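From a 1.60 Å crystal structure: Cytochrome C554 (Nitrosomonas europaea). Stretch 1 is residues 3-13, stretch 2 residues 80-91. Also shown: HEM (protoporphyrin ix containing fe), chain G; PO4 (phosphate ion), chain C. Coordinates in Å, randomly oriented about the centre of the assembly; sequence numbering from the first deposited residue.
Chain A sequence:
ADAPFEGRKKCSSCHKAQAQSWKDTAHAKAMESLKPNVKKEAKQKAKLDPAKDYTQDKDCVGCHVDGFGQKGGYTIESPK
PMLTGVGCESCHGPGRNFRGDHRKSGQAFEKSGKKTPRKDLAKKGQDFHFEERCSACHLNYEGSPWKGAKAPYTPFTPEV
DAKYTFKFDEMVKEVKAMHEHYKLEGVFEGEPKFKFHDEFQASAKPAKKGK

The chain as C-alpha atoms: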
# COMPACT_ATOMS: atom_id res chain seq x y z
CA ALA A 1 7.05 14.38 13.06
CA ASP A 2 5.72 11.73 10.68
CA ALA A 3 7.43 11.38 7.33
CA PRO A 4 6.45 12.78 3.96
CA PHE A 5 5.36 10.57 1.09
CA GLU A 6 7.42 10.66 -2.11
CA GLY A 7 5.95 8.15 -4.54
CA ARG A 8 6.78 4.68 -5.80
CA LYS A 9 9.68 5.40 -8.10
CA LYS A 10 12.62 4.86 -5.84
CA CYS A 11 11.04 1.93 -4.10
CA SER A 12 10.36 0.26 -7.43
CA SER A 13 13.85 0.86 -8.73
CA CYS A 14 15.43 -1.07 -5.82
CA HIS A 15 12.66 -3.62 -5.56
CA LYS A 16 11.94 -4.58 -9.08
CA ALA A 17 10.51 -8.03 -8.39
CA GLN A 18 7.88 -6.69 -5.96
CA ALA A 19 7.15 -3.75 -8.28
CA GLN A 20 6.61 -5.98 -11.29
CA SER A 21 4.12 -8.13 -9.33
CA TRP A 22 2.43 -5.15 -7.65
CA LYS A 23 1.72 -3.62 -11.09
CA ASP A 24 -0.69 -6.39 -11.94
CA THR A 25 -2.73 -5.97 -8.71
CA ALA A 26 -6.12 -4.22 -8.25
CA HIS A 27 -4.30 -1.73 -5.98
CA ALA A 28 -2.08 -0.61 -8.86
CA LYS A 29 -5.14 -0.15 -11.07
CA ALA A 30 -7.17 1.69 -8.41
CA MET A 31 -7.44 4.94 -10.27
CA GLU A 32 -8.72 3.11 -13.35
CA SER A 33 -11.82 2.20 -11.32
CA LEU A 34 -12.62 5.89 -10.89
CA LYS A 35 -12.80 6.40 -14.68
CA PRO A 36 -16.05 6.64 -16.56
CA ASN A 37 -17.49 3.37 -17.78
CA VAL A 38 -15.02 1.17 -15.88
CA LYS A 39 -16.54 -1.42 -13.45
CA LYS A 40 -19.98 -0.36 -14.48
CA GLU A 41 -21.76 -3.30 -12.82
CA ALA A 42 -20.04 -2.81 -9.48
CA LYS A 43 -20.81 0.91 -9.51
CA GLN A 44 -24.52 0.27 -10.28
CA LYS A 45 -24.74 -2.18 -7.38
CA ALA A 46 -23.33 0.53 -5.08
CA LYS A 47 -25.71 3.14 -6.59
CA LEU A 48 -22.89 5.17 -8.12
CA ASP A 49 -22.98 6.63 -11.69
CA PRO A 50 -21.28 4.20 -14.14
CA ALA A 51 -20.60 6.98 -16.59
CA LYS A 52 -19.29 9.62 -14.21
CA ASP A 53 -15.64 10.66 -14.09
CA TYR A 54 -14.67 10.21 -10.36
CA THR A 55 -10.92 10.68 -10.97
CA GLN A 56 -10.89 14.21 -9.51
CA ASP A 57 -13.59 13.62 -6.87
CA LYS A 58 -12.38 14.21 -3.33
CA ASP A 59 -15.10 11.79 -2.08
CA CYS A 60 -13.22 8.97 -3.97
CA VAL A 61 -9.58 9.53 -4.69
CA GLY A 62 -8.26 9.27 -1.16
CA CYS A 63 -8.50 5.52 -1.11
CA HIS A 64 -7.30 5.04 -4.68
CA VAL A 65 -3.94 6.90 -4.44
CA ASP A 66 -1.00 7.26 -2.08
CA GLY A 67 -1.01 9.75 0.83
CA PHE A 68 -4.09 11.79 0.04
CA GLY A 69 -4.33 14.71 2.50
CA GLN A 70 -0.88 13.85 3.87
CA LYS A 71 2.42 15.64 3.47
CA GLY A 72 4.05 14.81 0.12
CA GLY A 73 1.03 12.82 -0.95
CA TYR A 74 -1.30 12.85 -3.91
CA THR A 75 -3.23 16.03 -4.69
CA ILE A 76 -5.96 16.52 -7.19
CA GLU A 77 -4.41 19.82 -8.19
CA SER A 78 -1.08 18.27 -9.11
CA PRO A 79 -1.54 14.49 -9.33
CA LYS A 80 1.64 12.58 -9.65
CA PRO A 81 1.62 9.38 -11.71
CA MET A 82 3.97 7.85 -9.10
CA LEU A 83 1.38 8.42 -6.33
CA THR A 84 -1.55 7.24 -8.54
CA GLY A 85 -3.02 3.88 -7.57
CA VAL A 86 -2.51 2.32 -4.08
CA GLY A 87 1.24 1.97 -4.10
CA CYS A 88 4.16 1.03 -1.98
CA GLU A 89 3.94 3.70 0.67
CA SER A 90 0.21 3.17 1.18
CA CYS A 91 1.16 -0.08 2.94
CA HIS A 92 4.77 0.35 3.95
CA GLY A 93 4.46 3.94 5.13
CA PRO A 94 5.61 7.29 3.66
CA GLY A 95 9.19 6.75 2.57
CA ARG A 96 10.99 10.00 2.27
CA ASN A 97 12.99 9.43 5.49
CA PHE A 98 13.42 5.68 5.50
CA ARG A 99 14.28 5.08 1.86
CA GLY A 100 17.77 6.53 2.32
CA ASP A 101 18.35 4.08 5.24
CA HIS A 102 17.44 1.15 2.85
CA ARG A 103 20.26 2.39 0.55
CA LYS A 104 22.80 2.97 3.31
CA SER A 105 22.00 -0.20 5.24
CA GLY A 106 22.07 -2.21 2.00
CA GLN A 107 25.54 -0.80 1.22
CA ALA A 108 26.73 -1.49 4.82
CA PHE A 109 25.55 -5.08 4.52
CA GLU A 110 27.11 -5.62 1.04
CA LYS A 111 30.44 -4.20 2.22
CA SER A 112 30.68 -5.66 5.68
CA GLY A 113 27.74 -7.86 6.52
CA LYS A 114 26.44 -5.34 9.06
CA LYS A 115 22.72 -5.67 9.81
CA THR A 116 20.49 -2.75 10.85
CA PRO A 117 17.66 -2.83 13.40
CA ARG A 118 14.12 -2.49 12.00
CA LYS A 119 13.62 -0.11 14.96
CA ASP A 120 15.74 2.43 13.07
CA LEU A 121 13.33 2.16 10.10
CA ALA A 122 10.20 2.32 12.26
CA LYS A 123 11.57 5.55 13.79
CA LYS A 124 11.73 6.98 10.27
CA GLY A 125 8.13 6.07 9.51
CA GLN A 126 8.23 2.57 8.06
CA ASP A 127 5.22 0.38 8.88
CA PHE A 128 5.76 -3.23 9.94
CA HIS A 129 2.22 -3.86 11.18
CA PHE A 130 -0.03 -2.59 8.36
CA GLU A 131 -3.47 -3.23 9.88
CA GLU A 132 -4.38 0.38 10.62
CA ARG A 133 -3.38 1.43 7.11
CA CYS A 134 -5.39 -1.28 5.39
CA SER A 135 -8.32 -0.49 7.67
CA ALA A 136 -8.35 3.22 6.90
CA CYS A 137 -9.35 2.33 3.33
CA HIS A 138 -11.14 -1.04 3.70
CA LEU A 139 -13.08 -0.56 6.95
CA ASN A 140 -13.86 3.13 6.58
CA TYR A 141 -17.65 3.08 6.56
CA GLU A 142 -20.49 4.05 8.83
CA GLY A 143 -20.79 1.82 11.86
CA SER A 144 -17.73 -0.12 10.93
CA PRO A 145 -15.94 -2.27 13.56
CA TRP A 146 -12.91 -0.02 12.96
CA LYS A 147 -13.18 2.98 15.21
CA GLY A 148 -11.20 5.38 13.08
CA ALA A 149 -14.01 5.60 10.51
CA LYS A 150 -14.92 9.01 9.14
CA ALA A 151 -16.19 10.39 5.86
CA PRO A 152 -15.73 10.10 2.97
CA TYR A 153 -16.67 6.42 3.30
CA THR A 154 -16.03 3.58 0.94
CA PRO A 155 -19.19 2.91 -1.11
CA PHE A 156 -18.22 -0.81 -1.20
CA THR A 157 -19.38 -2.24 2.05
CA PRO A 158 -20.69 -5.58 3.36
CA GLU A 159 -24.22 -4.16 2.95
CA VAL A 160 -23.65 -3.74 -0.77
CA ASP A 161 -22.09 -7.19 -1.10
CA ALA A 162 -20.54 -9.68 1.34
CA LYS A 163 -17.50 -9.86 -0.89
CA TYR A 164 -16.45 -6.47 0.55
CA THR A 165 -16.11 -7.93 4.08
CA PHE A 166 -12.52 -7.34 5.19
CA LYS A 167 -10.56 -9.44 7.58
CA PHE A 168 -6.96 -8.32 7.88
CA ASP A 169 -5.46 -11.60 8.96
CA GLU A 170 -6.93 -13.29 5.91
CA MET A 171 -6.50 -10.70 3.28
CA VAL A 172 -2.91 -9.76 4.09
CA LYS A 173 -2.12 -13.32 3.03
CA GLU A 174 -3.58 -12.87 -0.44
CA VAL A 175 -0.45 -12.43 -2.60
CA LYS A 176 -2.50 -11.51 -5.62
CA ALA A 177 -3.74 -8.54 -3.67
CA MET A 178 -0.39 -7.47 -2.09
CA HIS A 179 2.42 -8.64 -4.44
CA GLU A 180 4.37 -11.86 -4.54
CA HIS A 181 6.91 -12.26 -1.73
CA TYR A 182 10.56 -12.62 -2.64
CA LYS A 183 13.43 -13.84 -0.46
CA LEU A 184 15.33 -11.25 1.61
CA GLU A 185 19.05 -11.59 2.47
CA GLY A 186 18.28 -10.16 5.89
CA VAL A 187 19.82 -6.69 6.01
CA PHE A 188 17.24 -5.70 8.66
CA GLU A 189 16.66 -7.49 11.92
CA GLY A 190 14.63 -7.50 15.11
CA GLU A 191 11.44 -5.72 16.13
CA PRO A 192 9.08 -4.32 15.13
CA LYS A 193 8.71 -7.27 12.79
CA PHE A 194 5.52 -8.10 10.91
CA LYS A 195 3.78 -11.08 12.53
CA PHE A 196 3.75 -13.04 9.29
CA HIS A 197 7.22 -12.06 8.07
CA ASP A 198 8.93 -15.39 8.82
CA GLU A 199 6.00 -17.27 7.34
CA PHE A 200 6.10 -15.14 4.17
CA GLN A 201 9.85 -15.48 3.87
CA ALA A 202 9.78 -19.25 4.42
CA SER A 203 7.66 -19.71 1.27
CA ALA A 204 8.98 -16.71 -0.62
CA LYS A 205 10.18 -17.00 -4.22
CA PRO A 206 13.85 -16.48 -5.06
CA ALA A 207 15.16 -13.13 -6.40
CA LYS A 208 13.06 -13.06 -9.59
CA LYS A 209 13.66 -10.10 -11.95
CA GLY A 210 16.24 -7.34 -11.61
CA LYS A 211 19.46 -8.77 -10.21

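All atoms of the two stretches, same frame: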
# COMPACT_ATOMS: atom_id res chain seq x y z
N ALA A 3 6.69 11.16 8.55
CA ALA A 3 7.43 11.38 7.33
C ALA A 3 6.60 11.69 6.10
O ALA A 3 5.45 11.22 5.97
CB ALA A 3 8.29 10.11 7.02
N PRO A 4 7.16 12.47 5.18
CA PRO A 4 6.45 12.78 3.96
C PRO A 4 6.43 11.60 2.98
O PRO A 4 7.34 10.79 2.94
CB PRO A 4 7.23 13.93 3.34
CG PRO A 4 8.23 14.35 4.41
CD PRO A 4 8.45 13.19 5.28
N PHE A 5 5.41 11.53 2.18
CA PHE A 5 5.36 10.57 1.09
C PHE A 5 6.22 11.10 -0.06
O PHE A 5 6.40 12.35 -0.19
CB PHE A 5 3.96 10.50 0.52
CG PHE A 5 3.02 9.68 1.35
CD1 PHE A 5 2.78 8.33 0.99
CD2 PHE A 5 2.42 10.20 2.49
CE1 PHE A 5 1.92 7.53 1.83
CE2 PHE A 5 1.60 9.42 3.29
CZ PHE A 5 1.35 8.09 2.97
N GLU A 6 6.70 10.21 -0.93
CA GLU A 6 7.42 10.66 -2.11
C GLU A 6 6.99 9.95 -3.40
O GLU A 6 7.31 10.43 -4.50
CB GLU A 6 8.92 10.47 -2.00
CG GLU A 6 9.67 11.45 -1.21
CD GLU A 6 11.15 11.09 -1.28
OE1 GLU A 6 11.93 11.96 -1.74
OE2 GLU A 6 11.50 9.92 -0.91
N GLY A 7 6.29 8.83 -3.30
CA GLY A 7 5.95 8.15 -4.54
C GLY A 7 6.64 6.81 -4.67
O GLY A 7 7.57 6.54 -3.93
N ARG A 8 6.26 6.05 -5.68
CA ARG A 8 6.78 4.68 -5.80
C ARG A 8 8.10 4.52 -6.49
O ARG A 8 8.73 3.48 -6.35
CB ARG A 8 5.83 3.80 -6.63
CG ARG A 8 4.39 3.82 -6.28
CD ARG A 8 3.66 2.81 -7.19
NE ARG A 8 3.80 3.03 -8.63
CZ ARG A 8 3.04 3.89 -9.33
NH1 ARG A 8 2.08 4.63 -8.71
NH2 ARG A 8 3.15 3.96 -10.64
N LYS A 9 8.51 5.54 -7.22
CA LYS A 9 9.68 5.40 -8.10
C LYS A 9 10.91 4.83 -7.47
O LYS A 9 11.43 3.82 -7.96
CB LYS A 9 10.03 6.74 -8.73
CG LYS A 9 11.31 6.69 -9.61
CD LYS A 9 11.99 8.08 -9.68
CE LYS A 9 11.34 8.92 -10.76
NZ LYS A 9 12.06 10.24 -11.03
N LYS A 10 11.36 5.41 -6.37
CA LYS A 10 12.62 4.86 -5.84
C LYS A 10 12.38 3.49 -5.25
O LYS A 10 13.24 2.60 -5.37
CB LYS A 10 13.28 5.82 -4.84
CG LYS A 10 13.84 7.11 -5.54
CD LYS A 10 13.84 8.32 -4.64
CE LYS A 10 13.55 9.60 -5.46
NZ LYS A 10 12.07 9.86 -5.54
N CYS A 11 11.24 3.27 -4.59
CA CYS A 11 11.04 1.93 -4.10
C CYS A 11 11.09 0.91 -5.22
O CYS A 11 11.66 -0.18 -5.06
CB CYS A 11 9.63 1.77 -3.44
SG CYS A 11 9.06 3.13 -2.38
N SER A 12 10.46 1.21 -6.36
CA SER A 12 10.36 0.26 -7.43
C SER A 12 11.70 0.01 -8.11
O SER A 12 11.91 -1.07 -8.63
CB SER A 12 9.34 0.73 -8.45
OG SER A 12 8.02 0.80 -7.81
N SER A 13 12.55 1.02 -8.06
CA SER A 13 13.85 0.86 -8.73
C SER A 13 14.75 -0.11 -7.96
O SER A 13 15.55 -0.84 -8.58
CB SER A 13 14.52 2.21 -8.92
OG SER A 13 15.01 2.69 -7.70
N LYS A 80 0.49 13.27 -9.11
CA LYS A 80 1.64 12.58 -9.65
C LYS A 80 1.39 11.14 -10.08
O LYS A 80 0.80 10.37 -9.32
CB LYS A 80 2.72 12.50 -8.57
CG LYS A 80 3.37 13.91 -8.17
CD LYS A 80 4.79 13.66 -7.60
CE LYS A 80 5.53 14.91 -7.20
NZ LYS A 80 7.01 14.61 -7.20
N PRO A 81 1.79 10.77 -11.31
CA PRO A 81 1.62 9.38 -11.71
C PRO A 81 2.22 8.42 -10.66
O PRO A 81 1.64 7.32 -10.44
CB PRO A 81 2.43 9.32 -13.00
CG PRO A 81 2.06 10.65 -13.65
CD PRO A 81 2.16 11.64 -12.44
N MET A 82 3.37 8.75 -10.09
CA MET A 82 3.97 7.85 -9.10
C MET A 82 3.30 7.77 -7.71
O MET A 82 3.78 7.09 -6.81
CB MET A 82 5.47 8.14 -8.97
CG MET A 82 5.80 9.45 -8.22
SD MET A 82 7.64 9.61 -7.82
CE MET A 82 8.05 8.42 -6.94
N LEU A 83 2.20 8.51 -7.56
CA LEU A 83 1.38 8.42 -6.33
C LEU A 83 -0.03 7.99 -6.76
O LEU A 83 -0.93 7.97 -5.89
CB LEU A 83 1.26 9.82 -5.62
CG LEU A 83 2.56 10.27 -4.94
CD1 LEU A 83 2.48 11.78 -4.59
CD2 LEU A 83 2.87 9.51 -3.66
N THR A 84 -0.25 7.65 -8.03
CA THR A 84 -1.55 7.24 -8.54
C THR A 84 -1.73 5.77 -8.38
O THR A 84 -0.84 5.00 -8.73
CB THR A 84 -1.68 7.65 -10.03
OG1 THR A 84 -1.58 9.08 -10.12
CG2 THR A 84 -2.99 7.22 -10.58
N GLY A 85 -2.90 5.31 -7.88
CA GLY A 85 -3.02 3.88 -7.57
C GLY A 85 -2.54 3.70 -6.11
O GLY A 85 -1.83 4.56 -5.55
N VAL A 86 -2.89 2.58 -5.46
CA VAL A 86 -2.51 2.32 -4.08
C VAL A 86 -1.18 1.62 -4.22
O VAL A 86 -1.11 0.46 -4.57
CB VAL A 86 -3.54 1.40 -3.41
CG1 VAL A 86 -3.12 1.09 -2.03
CG2 VAL A 86 -4.89 2.16 -3.31
N GLY A 87 -0.15 2.40 -3.92
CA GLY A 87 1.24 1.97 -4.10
C GLY A 87 1.98 1.60 -2.86
O GLY A 87 1.46 1.42 -1.77
N CYS A 88 3.33 1.58 -3.05
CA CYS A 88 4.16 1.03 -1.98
C CYS A 88 4.00 1.65 -0.62
O CYS A 88 3.96 1.02 0.39
CB CYS A 88 5.66 1.17 -2.44
SG CYS A 88 5.99 0.76 -4.13
N GLU A 89 3.99 3.00 -0.58
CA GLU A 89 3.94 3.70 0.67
C GLU A 89 2.55 3.61 1.33
O GLU A 89 2.46 3.82 2.51
CB GLU A 89 4.27 5.15 0.43
CG GLU A 89 5.76 5.40 0.02
CD GLU A 89 5.93 6.82 -0.51
OE1 GLU A 89 5.28 7.18 -1.49
OE2 GLU A 89 6.68 7.60 0.12
N SER A 90 1.52 3.34 0.53
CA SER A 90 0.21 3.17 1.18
C SER A 90 0.20 2.02 2.16
O SER A 90 -0.58 2.04 3.12
CB SER A 90 -0.93 2.98 0.15
OG SER A 90 -1.25 4.21 -0.46
N CYS A 91 1.07 1.01 1.96
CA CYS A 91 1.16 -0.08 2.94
C CYS A 91 2.41 0.02 3.83
O CYS A 91 2.35 -0.16 5.04
CB CYS A 91 1.16 -1.45 2.23
SG CYS A 91 -0.46 -1.73 1.44
CHA HEM G . 6.68 -6.99 1.83
CHB HEM G . 8.29 -3.87 -1.55
CHC HEM G . 3.68 -2.44 -2.31
CHD HEM G . 2.24 -5.09 1.50
C1A HEM G . 7.49 -6.28 0.94
C2A HEM G . 8.90 -6.47 0.82
C3A HEM G . 9.36 -5.59 -0.09
C4A HEM G . 8.24 -4.85 -0.57
CMA HEM G . 10.80 -5.38 -0.58
CAA HEM G . 9.76 -7.51 1.62
CBA HEM G . 10.06 -8.80 0.73
CGA HEM G . 8.77 -9.45 0.15
O1A HEM G . 7.92 -9.80 0.94
O2A HEM G . 8.67 -9.55 -1.07
C1B HEM G . 7.15 -3.17 -2.04
C2B HEM G . 7.21 -2.23 -3.12
C3B HEM G . 5.90 -1.84 -3.38
C4B HEM G . 5.09 -2.60 -2.42
CMB HEM G . 8.49 -1.77 -3.82
CAB HEM G . 5.32 -0.90 -4.38
CBB HEM G . 5.63 -1.35 -5.83
C1C HEM G . 2.93 -3.05 -1.31
C2C HEM G . 1.54 -2.77 -1.12
C3C HEM G . 1.16 -3.43 -0.05
C4C HEM G . 2.26 -4.20 0.43
CMC HEM G . 0.67 -1.84 -1.99
CAC HEM G . -0.25 -3.37 0.61
CBC HEM G . -1.47 -3.60 -0.24
C1D HEM G . 3.33 -5.88 1.90
C2D HEM G . 3.27 -6.83 2.99
C3D HEM G . 4.53 -7.40 3.05
C4D HEM G . 5.31 -6.76 2.01
CMD HEM G . 2.10 -7.07 3.92
CAD HEM G . 5.07 -8.36 4.10
CBD HEM G . 5.94 -7.65 5.08
CGD HEM G . 6.97 -8.53 5.82
O1D HEM G . 7.73 -7.95 6.60
O2D HEM G . 6.97 -9.74 5.59
NA HEM G . 7.09 -5.29 0.08
NB HEM G . 5.84 -3.40 -1.59
NC HEM G . 3.36 -3.92 -0.37
ND HEM G . 4.59 -5.82 1.28
FE HEM G . 5.22 -4.64 -0.17
P PO4 C . 6.38 1.58 -10.82
O1 PO4 C . 5.17 2.10 -11.62
O2 PO4 C . 7.57 2.57 -11.04
O3 PO4 C . 6.08 1.45 -9.31
O4 PO4 C . 6.74 0.16 -11.34
O HOH W 1 1.03 4.67 -6.18

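The contact is built on one rule: backbone donors of a loop that lack partners in their own stretch are paid for by a buried carboxylate and by one carbonyl, Met82 O, of a 3-10 segment. Glu89, whose CA-to-CB bond points toward the first stretch, spreads its two oxygens over consecutive amides. Glu6 N donates to Glu89 OE2 at 2.8 Å, and Gly7 N to Glu89 OE1 at 2.6 Å; a weak bond from Glu6 N to Glu89 OE1, 3.4 Å, closes the fork. Glu89 OE2 also has a partner elsewhere in the structure, so the buried charge is well supplied with donors. Phe5 covers the acid's stem, its CD1 lying 3.6 Å from Glu89 CB.

The next amide changes acceptor. Arg8 N reaches Met82 O at 2.9 Å, where the two stretches run closest, Gly7 CA to Leu83 CA being 4.9 Å. Gly7 is required here twice over: its phi/psi of 113/172 would jam a CB against the preceding carbonyl, and that CB would also fall 2.2 Å from Met82 CE. Met82 CE uses the vacancy, 3.1 Å from Gly7 C.

The side chain of Arg8 is satisfied from several directions. Its NH1 donates to Pro81 O at 3.2 Å and to water 1 at 2.7 Å, and the water in turn donates to Gly85 O at 2.9 Å. The phosphate, probably from the crystallisation liquor, accepts from Arg8 NE through O3 and from Arg8 NH2 through O1, both at 2.9 Å; Ser12 OG donates to the same O3 at 2.5 Å. Met82 CA lies over one face of the guanidinium. Gly87 leaves room for the arginine stem, since a CB there would come 2.9 Å from Arg8 CG.

Beyond the polar network, Cys11 CB packs 3.8 Å from Cys88 SG, the sulfur bonded to HEM CAB.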